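Local coordinates for FAA hydrolase family protein (Pseudomonas aeruginosa, PDB 6J5Y), which probably hydrolyses fumarylpyruvate as a manganese-binding enzyme of the fumarylacetoacetate hydrolase superfamily, and holds pyruvate in its active site, at residues P49-K54 against S185-F190. Numbering follows the deposited sequence.
Sequences PFFFCK and SYLSRF
F51 packs its ring against helix 180-190, chiefly with one face against L187, in an apolar strand-to-helix contact. Strand 50-54 belongs to the mixed sheet of the FAA hydrolase fold, where it pairs antiparallel with strand 26-30. Segment 185-190, on helix 180-190, lies against the side of this strand that faces away from the pyruvate pocket. The two segment axes cross at -65° and come within 10.2 Å of each other, so the gap is bridged by side chains, mainly the F51 ring and the L187 methyl.

The main contact is a CH-pi interaction. Methyl CD1 of L187 sits 3.5 Å from the centroid of the F51 ring, only 11° off the ring normal, and so lies almost centrally over one face. It touches F51 CG and F51 CD1 alike at 3.6 Å. The far end of the ring reaches the helix backbone, with F51 CZ 3.7 Å from L187 N. Y186 adds its CB, 4.1 Å from F51 CZ, while its phenol ring leads away and meets W178 edge-to-face. F190 comes in at the edge of the F51 ring, near its plane, with CD2 4.2 Å from F51 CE2. CB of F51 already points toward the helix, and with CG anti to the carbonyl carbon (chi1 -59°) the ring continues to L187.

L187 also touches Y27 of the neighbouring strand.

Along the strand, F52 points the other way and touches the bound pyruvate. K54 forms a salt bridge with the manganese ligand D113. The alternation thus gives one strand two roles: F51 joins it to the helix by dispersion and CH-pi forces, without polar bonds between the segments, while F52 lines the ligand pocket.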
# COMPACT_ATOMS: atom_id res chain seq x y z
N PRO A 49 9.43 -11.80 -4.71
CA PRO A 49 8.79 -10.49 -4.78
C PRO A 49 9.69 -9.40 -5.41
O PRO A 49 10.84 -9.65 -5.67
CB PRO A 49 8.50 -10.16 -3.30
CG PRO A 49 8.40 -11.54 -2.65
CD PRO A 49 9.49 -12.34 -3.35
N PHE A 50 9.14 -8.20 -5.63
CA PHE A 50 9.84 -7.10 -6.33
C PHE A 50 9.30 -5.75 -5.83
O PHE A 50 8.26 -5.68 -5.12
CB PHE A 50 9.69 -7.23 -7.85
CG PHE A 50 8.27 -7.21 -8.34
CD1 PHE A 50 7.57 -6.02 -8.44
CD2 PHE A 50 7.62 -8.39 -8.68
CE1 PHE A 50 6.26 -6.00 -8.90
CE2 PHE A 50 6.30 -8.38 -9.11
CZ PHE A 50 5.63 -7.17 -9.23
N PHE A 51 9.99 -4.69 -6.20
CA PHE A 51 9.75 -3.34 -5.64
C PHE A 51 9.37 -2.39 -6.75
O PHE A 51 9.99 -2.42 -7.81
CB PHE A 51 11.00 -2.84 -4.91
CG PHE A 51 11.46 -3.71 -3.78
CD1 PHE A 51 10.57 -4.14 -2.81
CD2 PHE A 51 12.79 -4.11 -3.69
CE1 PHE A 51 11.00 -4.95 -1.76
CE2 PHE A 51 13.21 -4.91 -2.63
CZ PHE A 51 12.33 -5.31 -1.67
N PHE A 52 8.39 -1.52 -6.46
CA PHE A 52 8.07 -0.34 -7.28
C PHE A 52 7.68 0.79 -6.33
O PHE A 52 7.74 0.58 -5.10
CB PHE A 52 7.00 -0.65 -8.31
CG PHE A 52 5.66 -1.08 -7.76
CD1 PHE A 52 5.42 -2.41 -7.45
CD2 PHE A 52 4.63 -0.17 -7.64
CE1 PHE A 52 4.17 -2.83 -7.02
CE2 PHE A 52 3.39 -0.58 -7.16
CZ PHE A 52 3.17 -1.90 -6.83
N CYS A 53 7.37 1.94 -6.91
CA CYS A 53 7.15 3.20 -6.17
C CYS A 53 5.93 3.93 -6.72
O CYS A 53 5.47 3.65 -7.86
CB CYS A 53 8.36 4.11 -6.22
SG CYS A 53 9.81 3.43 -5.38
N LYS A 54 5.38 4.76 -5.85
CA LYS A 54 4.38 5.78 -6.17
C LYS A 54 4.91 7.07 -5.59
O LYS A 54 5.66 7.03 -4.62
CB LYS A 54 3.02 5.46 -5.53
CG LYS A 54 2.40 4.13 -5.94
CD LYS A 54 1.18 3.81 -5.11
CE LYS A 54 0.56 2.49 -5.48
NZ LYS A 54 -0.57 2.69 -6.41
N SER A 185 14.57 -4.92 5.44
CA SER A 185 15.97 -5.34 5.19
C SER A 185 16.25 -5.29 3.70
O SER A 185 17.23 -4.65 3.31
CB SER A 185 16.29 -6.72 5.72
OG SER A 185 16.43 -6.66 7.12
N TYR A 186 15.42 -5.92 2.88
CA TYR A 186 15.78 -6.10 1.44
C TYR A 186 15.67 -4.75 0.70
O TYR A 186 16.57 -4.41 -0.06
CB TYR A 186 15.02 -7.26 0.81
CG TYR A 186 15.25 -8.59 1.49
CD1 TYR A 186 16.36 -8.80 2.30
CD2 TYR A 186 14.38 -9.64 1.32
CE1 TYR A 186 16.58 -10.02 2.93
CE2 TYR A 186 14.59 -10.87 1.92
CZ TYR A 186 15.68 -11.05 2.75
OH TYR A 186 15.88 -12.25 3.38
N LEU A 187 14.62 -3.98 0.95
CA LEU A 187 14.48 -2.60 0.40
C LEU A 187 15.75 -1.80 0.72
O LEU A 187 16.27 -1.08 -0.18
CB LEU A 187 13.24 -1.99 1.03
CG LEU A 187 12.41 -0.97 0.26
CD1 LEU A 187 12.17 -1.34 -1.21
CD2 LEU A 187 11.09 -0.79 1.00
N SER A 188 16.25 -1.93 1.95
CA SER A 188 17.41 -1.16 2.47
C SER A 188 18.72 -1.57 1.79
O SER A 188 19.70 -0.87 2.05
CB SER A 188 17.52 -1.26 3.99
OG SER A 188 18.08 -2.50 4.40
N ARG A 189 18.77 -2.66 1.02
CA ARG A 189 19.94 -3.00 0.15
C ARG A 189 19.99 -2.08 -1.07
O ARG A 189 21.09 -1.79 -1.51
CB ARG A 189 19.87 -4.44 -0.38
CG ARG A 189 20.10 -5.49 0.69
CD ARG A 189 20.00 -6.91 0.14
NE ARG A 189 20.14 -7.86 1.25
CZ ARG A 189 20.00 -9.17 1.17
NH1 ARG A 189 19.71 -9.74 0.03
NH2 ARG A 189 20.16 -9.92 2.26
N PHE A 190 18.83 -1.68 -1.61
CA PHE A 190 18.69 -0.93 -2.89
C PHE A 190 18.56 0.59 -2.70
O PHE A 190 18.86 1.34 -3.67
CB PHE A 190 17.48 -1.48 -3.63
CG PHE A 190 17.70 -2.89 -4.08
CD1 PHE A 190 18.40 -3.18 -5.24
CD2 PHE A 190 17.23 -3.95 -3.31
CE1 PHE A 190 18.62 -4.48 -5.63
CE2 PHE A 190 17.45 -5.25 -3.71
CZ PHE A 190 18.11 -5.52 -4.89